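Long-range contacts in putative endoribonuclease (Klebsiella pneumoniae, PDB 3LYB), which is a putative endoribonuclease of the L-PSP family in the YjgF-like clan and forms a multi-subunit assembly: residues I95-Y100 / Q121-T126; Q99-L104 / V139-E144. All blocks are in the same frame, centred on the assembly; numbering follows the deposited sequence.

Contact 1: I95-Y100 / Q121-T126; sequences IKLVQY and QPPVST
Lys-96 and Val-124 pair in parallel within a beta-alpha-beta unit, in which strand 94-101 leads through helix 107-115 to strand 124-129. The backbone ladder runs from Val-124 N on Ile-95 O (2.8 Å), through Leu-97 N on Val-124 O and Thr-126 N on Leu-97 O, to Gln-99 N on Thr-126 O (2.7 Å). The closely held part lies at the Gln-99 end, where side chain and backbone both bond. For Gln-99, chi1 (-63°) sets CG anti to the carbonyl carbon, and the bend at chi2 swings CD toward Ser-125 and Thr-126. Gln-99 NE2 gives one hydrogen to Ser-125 OG (2.9 Å) and the other to Thr-126 O (3.0 Å), both nearly in the amide plane. Thr-126 O is thus held by two donors on opposite faces of its carbonyl plane, while Gln-99 OE1 turns to Tyr-110 OH of helix 107-115, which fixes the amide's rotation. The entry to the strand is looser: Gln-121 lies out in solvent, and contact begins only at Pro-123, whose CG rests on Leu-97 CG (3.9 Å). On the opposite face Val-98 and Thr-126 sit beside Lys-96 and Val-124, against a second subunit; there Lys-96 NZ forms a salt bridge with Glu-144 of that subunit, and Thr-126 OG1 bonds to the same carboxylate. Between the two strands on this face, Lys-96 CG meets Val-124 CG1 at 3.9 Å.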
loop_
_atom_site.group_PDB
_atom_site.type_symbol
_atom_site.label_atom_id
_atom_site.label_comp_id
_atom_site.label_asym_id
_atom_site.label_seq_id
_atom_site.Cartn_x
_atom_site.Cartn_y
_atom_site.Cartn_z
ATOM N N ILE B 95 -31.039 -16.834 -20.512
ATOM C CA ILE B 95 -29.938 -17.502 -21.219
ATOM C C ILE B 95 -28.522 -16.925 -20.993
ATOM O O ILE B 95 -27.517 -17.617 -21.215
ATOM C CB ILE B 95 -30.172 -17.558 -22.752
ATOM C CG1 ILE B 95 -30.430 -16.154 -23.286
ATOM C CG2 ILE B 95 -31.321 -18.518 -23.093
ATOM C CD1 ILE B 95 -29.594 -15.808 -24.455
ATOM N N LYS B 96 -28.438 -15.664 -20.583
ATOM C CA LYS B 96 -27.147 -15.009 -20.397
ATOM C C LYS B 96 -27.093 -14.414 -19.007
ATOM O O LYS B 96 -28.037 -13.761 -18.553
ATOM C CB LYS B 96 -26.963 -13.917 -21.458
ATOM C CG LYS B 96 -25.568 -13.315 -21.597
ATOM C CD LYS B 96 -25.697 -11.889 -22.146
ATOM C CE LYS B 96 -24.557 -11.479 -23.059
ATOM N NZ LYS B 96 -23.277 -11.477 -22.332
ATOM N N LEU B 97 -25.997 -14.669 -18.311
ATOM C CA LEU B 97 -25.722 -13.946 -17.060
ATOM C C LEU B 97 -24.364 -13.266 -17.122
ATOM O O LEU B 97 -23.370 -13.878 -17.551
ATOM C CB LEU B 97 -25.769 -14.879 -15.854
ATOM C CG LEU B 97 -27.090 -15.554 -15.487
ATOM C CD1 LEU B 97 -26.839 -16.296 -14.214
ATOM C CD2 LEU B 97 -28.264 -14.594 -15.321
ATOM N N VAL B 98 -24.319 -12.001 -16.712
ATOM C CA VAL B 98 -23.030 -11.348 -16.446
ATOM C C VAL B 98 -22.899 -11.175 -14.924
ATOM O O VAL B 98 -23.728 -10.519 -14.293
ATOM C CB VAL B 98 -22.804 -10.023 -17.252
ATOM C CG1 VAL B 98 -21.429 -9.475 -16.972
ATOM C CG2 VAL B 98 -22.937 -10.264 -18.740
ATOM N N GLN B 99 -21.874 -11.801 -14.349
ATOM C CA GLN B 99 -21.690 -11.804 -12.904
ATOM C C GLN B 99 -20.423 -11.082 -12.451
ATOM O O GLN B 99 -19.318 -11.433 -12.849
ATOM C CB GLN B 99 -21.686 -13.238 -12.399
ATOM C CG GLN B 99 -23.020 -13.967 -12.627
ATOM C CD GLN B 99 -22.822 -15.331 -13.239
ATOM O OE1 GLN B 99 -23.453 -16.286 -12.830
ATOM N NE2 GLN B 99 -21.946 -15.428 -14.239
ATOM N N TYR B 100 -20.609 -10.091 -11.585
ATOM C CA TYR B 100 -19.563 -9.201 -11.115
ATOM C C TYR B 100 -19.259 -9.439 -9.643
ATOM O O TYR B 100 -20.145 -9.353 -8.802
ATOM C CB TYR B 100 -20.045 -7.768 -11.283
ATOM C CG TYR B 100 -20.337 -7.340 -12.710
ATOM C CD1 TYR B 100 -19.299 -7.009 -13.574
ATOM C CD2 TYR B 100 -21.651 -7.240 -13.180
ATOM C CE1 TYR B 100 -19.541 -6.606 -14.868
ATOM C CE2 TYR B 100 -21.918 -6.826 -14.488
ATOM C CZ TYR B 100 -20.846 -6.496 -15.323
ATOM O OH TYR B 100 -21.056 -6.081 -16.626
ATOM N N GLN B 121 -29.937 -27.401 -17.453
ATOM C CA GLN B 121 -28.836 -26.805 -18.263
ATOM C C GLN B 121 -28.518 -25.296 -17.964
ATOM O O GLN B 121 -29.313 -24.392 -18.319
ATOM C CB GLN B 121 -29.050 -27.070 -19.779
ATOM C CG GLN B 121 -29.743 -25.929 -20.615
ATOM C CD GLN B 121 -31.281 -25.855 -20.475
ATOM O OE1 GLN B 121 -31.946 -25.197 -21.281
ATOM N NE2 GLN B 121 -31.840 -26.525 -19.462
ATOM N N PRO B 122 -27.345 -25.025 -17.333
ATOM C CA PRO B 122 -26.912 -23.662 -16.915
ATOM C C PRO B 122 -26.929 -22.609 -18.060
ATOM O O PRO B 122 -27.009 -22.985 -19.232
ATOM C CB PRO B 122 -25.475 -23.891 -16.406
ATOM C CG PRO B 122 -25.041 -25.208 -17.031
ATOM C CD PRO B 122 -26.298 -26.034 -17.070
ATOM N N PRO B 123 -26.852 -21.298 -17.735
ATOM C CA PRO B 123 -26.838 -20.319 -18.823
ATOM C C PRO B 123 -25.433 -19.974 -19.338
ATOM O O PRO B 123 -24.431 -20.430 -18.776
ATOM C CB PRO B 123 -27.495 -19.079 -18.192
ATOM C CG PRO B 123 -27.306 -19.231 -16.713
ATOM C CD PRO B 123 -26.793 -20.637 -16.421
ATOM N N VAL B 124 -25.382 -19.203 -20.424
ATOM C CA VAL B 124 -24.155 -18.534 -20.848
ATOM C C VAL B 124 -23.686 -17.602 -19.735
ATOM O O VAL B 124 -24.503 -17.046 -18.989
ATOM C CB VAL B 124 -24.357 -17.824 -22.209
ATOM C CG1 VAL B 124 -23.495 -16.587 -22.364
ATOM C CG2 VAL B 124 -24.085 -18.825 -23.342
ATOM N N SER B 125 -22.371 -17.462 -19.596
ATOM C CA SER B 125 -21.819 -16.909 -18.354
ATOM C C SER B 125 -20.523 -16.100 -18.501
ATOM O O SER B 125 -19.542 -16.530 -19.107
ATOM C CB SER B 125 -21.642 -18.045 -17.335
ATOM O OG SER B 125 -21.192 -17.591 -16.090
ATOM N N THR B 126 -20.555 -14.907 -17.944
ATOM C CA THR B 126 -19.364 -14.116 -17.774
ATOM C C THR B 126 -19.176 -13.822 -16.290
ATOM O O THR B 126 -20.131 -13.490 -15.572
ATOM C CB THR B 126 -19.435 -12.808 -18.582
ATOM O OG1 THR B 126 -19.519 -13.134 -19.961
ATOM C CG2 THR B 126 -18.195 -11.949 -18.362
#

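Contact 2: Q99-L104 / V139-E144; sequences QYFRNL and VLIEVE
Tyr-100 and Glu-142 form the hydrogen-bonded pair of an antiparallel junction inside the mixed YjgF-like sheet, where strand 94-101 lies against strand 141-148. Tyr-100 N reaches Glu-142 O at 2.8 Å, and Glu-142 N returns to Tyr-100 O at 2.9 Å. Tyr-100 also loses the most surface here: chi1 (-62°) sets CG anti to the carbonyl carbon, and the CD2 edge of the Tyr-100 ring lies 3.5 Å from Glu-142 O, near the ring plane. Thr-126 of a third subunit packs on the same tyrosine. Leu-140, next in buried area, works mainly through its carbonyl where the strands part. Leu-140 O takes a weak bond from Arg-102 N (3.3 Å) and a hydrogen bond from a water at 2.7 Å that also donates to Asn-103 O, so the water bridges the turn after strand 94-101 and the residue just before strand 141-148. Arg-102 contributes its aliphatic stem, CG and CD lying against Val-139 O, with CD at 3.4 Å; farther out, NE bonds to Ser-131 O. The face away from Tyr-100 turns toward helices 60-85 and 107-115. On it Gln-99 and Val-143 run side by side, as do Phe-101 and Ile-141, and Ile-141 CD1 makes a CH-pi contact 3.6 Å from the Phe-101 ring centroid, 16° off the ring normal.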
loop_
_atom_site.group_PDB
_atom_site.type_symbol
_atom_site.label_atom_id
_atom_site.label_comp_id
_atom_site.label_asym_id
_atom_site.label_seq_id
_atom_site.Cartn_x
_atom_site.Cartn_y
_atom_site.Cartn_z
ATOM N N GLN B 99 -21.874 -11.801 -14.349
ATOM C CA GLN B 99 -21.690 -11.804 -12.904
ATOM C C GLN B 99 -20.423 -11.082 -12.451
ATOM O O GLN B 99 -19.318 -11.433 -12.849
ATOM C CB GLN B 99 -21.686 -13.238 -12.399
ATOM C CG GLN B 99 -23.020 -13.967 -12.627
ATOM C CD GLN B 99 -22.822 -15.331 -13.239
ATOM O OE1 GLN B 99 -23.453 -16.286 -12.830
ATOM N NE2 GLN B 99 -21.946 -15.428 -14.239
ATOM N N TYR B 100 -20.609 -10.091 -11.585
ATOM C CA TYR B 100 -19.563 -9.201 -11.115
ATOM C C TYR B 100 -19.259 -9.439 -9.643
ATOM O O TYR B 100 -20.145 -9.353 -8.802
ATOM C CB TYR B 100 -20.045 -7.768 -11.283
ATOM C CG TYR B 100 -20.337 -7.340 -12.710
ATOM C CD1 TYR B 100 -19.299 -7.009 -13.574
ATOM C CD2 TYR B 100 -21.651 -7.240 -13.180
ATOM C CE1 TYR B 100 -19.541 -6.606 -14.868
ATOM C CE2 TYR B 100 -21.918 -6.826 -14.488
ATOM C CZ TYR B 100 -20.846 -6.496 -15.323
ATOM O OH TYR B 100 -21.056 -6.081 -16.626
ATOM N N PHE B 101 -17.999 -9.718 -9.332
ATOM C CA PHE B 101 -17.578 -9.973 -7.959
ATOM C C PHE B 101 -16.581 -8.957 -7.475
ATOM O O PHE B 101 -15.741 -8.486 -8.246
ATOM C CB PHE B 101 -16.849 -11.310 -7.860
ATOM C CG PHE B 101 -17.703 -12.506 -8.094
ATOM C CD1 PHE B 101 -18.129 -12.840 -9.379
ATOM C CD2 PHE B 101 -18.048 -13.340 -7.024
ATOM C CE1 PHE B 101 -18.900 -13.985 -9.590
ATOM C CE2 PHE B 101 -18.822 -14.490 -7.232
ATOM C CZ PHE B 101 -19.249 -14.810 -8.526
ATOM N N ARG B 102 -16.631 -8.670 -6.184
ATOM C CA ARG B 102 -15.541 -7.983 -5.512
ATOM C C ARG B 102 -14.363 -8.915 -5.270
ATOM O O ARG B 102 -13.241 -8.466 -5.111
ATOM C CB ARG B 102 -16.018 -7.401 -4.175
ATOM C CG ARG B 102 -16.753 -6.095 -4.377
ATOM C CD ARG B 102 -16.779 -5.214 -3.181
ATOM N NE ARG B 102 -15.512 -4.552 -2.984
ATOM C CZ ARG B 102 -14.864 -4.481 -1.823
ATOM N NH1 ARG B 102 -15.380 -5.013 -0.722
ATOM N NH2 ARG B 102 -13.703 -3.834 -1.761
ATOM N N ASN B 103 -14.624 -10.216 -5.224
ATOM C CA ASN B 103 -13.602 -11.196 -4.859
ATOM C C ASN B 103 -13.903 -12.580 -5.425
ATOM O O ASN B 103 -14.766 -13.290 -4.901
ATOM C CB ASN B 103 -13.503 -11.296 -3.339
ATOM C CG ASN B 103 -12.311 -12.093 -2.892
ATOM O OD1 ASN B 103 -11.873 -13.043 -3.548
ATOM N ND2 ASN B 103 -11.761 -11.702 -1.775
ATOM N N LEU B 104 -13.180 -12.976 -6.464
ATOM C CA LEU B 104 -13.453 -14.272 -7.085
ATOM C C LEU B 104 -13.207 -15.493 -6.174
ATOM O O LEU B 104 -13.592 -16.619 -6.524
ATOM C CB LEU B 104 -12.734 -14.430 -8.432
ATOM C CG LEU B 104 -13.318 -13.592 -9.574
ATOM C CD1 LEU B 104 -12.513 -13.746 -10.858
ATOM C CD2 LEU B 104 -14.780 -13.917 -9.845
ATOM N N VAL B 139 -21.455 -4.793 -0.955
ATOM C CA VAL B 139 -22.091 -5.611 -1.965
ATOM C C VAL B 139 -21.031 -6.474 -2.667
ATOM O O VAL B 139 -20.130 -5.962 -3.308
ATOM C CB VAL B 139 -22.919 -4.725 -2.941
ATOM C CG1 VAL B 139 -23.199 -5.413 -4.262
ATOM C CG2 VAL B 139 -24.204 -4.269 -2.265
ATOM N N LEU B 140 -21.156 -7.786 -2.541
ATOM C CA LEU B 140 -20.125 -8.734 -2.965
ATOM C C LEU B 140 -20.337 -9.371 -4.341
ATOM O O LEU B 140 -19.404 -9.947 -4.920
ATOM C CB LEU B 140 -20.006 -9.855 -1.935
ATOM C CG LEU B 140 -19.760 -9.471 -0.475
ATOM C CD1 LEU B 140 -19.923 -10.715 0.432
ATOM C CD2 LEU B 140 -18.381 -8.920 -0.358
ATOM N N ILE B 141 -21.551 -9.249 -4.863
ATOM C CA ILE B 141 -21.947 -9.928 -6.091
ATOM C C ILE B 141 -23.040 -9.112 -6.758
ATOM O O ILE B 141 -23.918 -8.596 -6.098
ATOM C CB ILE B 141 -22.438 -11.380 -5.796
ATOM C CG1 ILE B 141 -22.969 -12.062 -7.052
ATOM C CG2 ILE B 141 -23.530 -11.407 -4.702
ATOM C CD1 ILE B 141 -21.922 -12.660 -7.926
ATOM N N GLU B 142 -22.967 -8.948 -8.062
ATOM C CA GLU B 142 -24.052 -8.312 -8.785
ATOM C C GLU B 142 -24.202 -9.048 -10.103
ATOM O O GLU B 142 -23.202 -9.230 -10.816
ATOM C CB GLU B 142 -23.768 -6.836 -9.041
ATOM C CG GLU B 142 -24.531 -6.327 -10.254
ATOM C CD GLU B 142 -24.625 -4.821 -10.350
ATOM O OE1 GLU B 142 -24.090 -4.130 -9.459
ATOM O OE2 GLU B 142 -25.240 -4.323 -11.331
ATOM N N VAL B 143 -25.428 -9.487 -10.412
ATOM C CA VAL B 143 -25.688 -10.258 -11.650
ATOM C C VAL B 143 -26.580 -9.513 -12.612
ATOM O O VAL B 143 -27.545 -8.893 -12.205
ATOM C CB VAL B 143 -26.337 -11.631 -11.387
ATOM C CG1 VAL B 143 -26.488 -12.389 -12.704
ATOM C CG2 VAL B 143 -25.512 -12.443 -10.429
ATOM N N GLU B 144 -26.233 -9.565 -13.886
ATOM C CA GLU B 144 -27.028 -8.966 -14.951
ATOM C C GLU B 144 -27.590 -10.085 -15.818
ATOM O O GLU B 144 -26.867 -10.973 -16.230
ATOM C CB GLU B 144 -26.161 -8.017 -15.793
ATOM C CG GLU B 144 -26.861 -7.362 -16.987
ATOM C CD GLU B 144 -25.874 -6.891 -18.059
ATOM O OE1 GLU B 144 -25.125 -5.930 -17.784
ATOM O OE2 GLU B 144 -25.839 -7.463 -19.182
HETATM O O HOH W 1 -17.279 -11.464 -4.101
#

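Both contacts start from strand 94-101, and their loops interleave rather than nest. From the N terminus, the chain first lays down strands 17-20 and 23-26 and helix 60-85, then reaches strand 94-101. Contact 1 closes the shorter loop, which passes through helix 107-115 and returns in parallel on one edge of the strand. Contact 2 closes a longer loop that contains strand 124-129 itself and brings strand 141-148 back antiparallel on the other edge. Strand 94-101 is therefore flanked on both sides, with Gln-99 and Tyr-100 common to the two contacts. Val-98 O to Glu-144 N, a probable hydrogen bond of 2.7 Å, joins them directly.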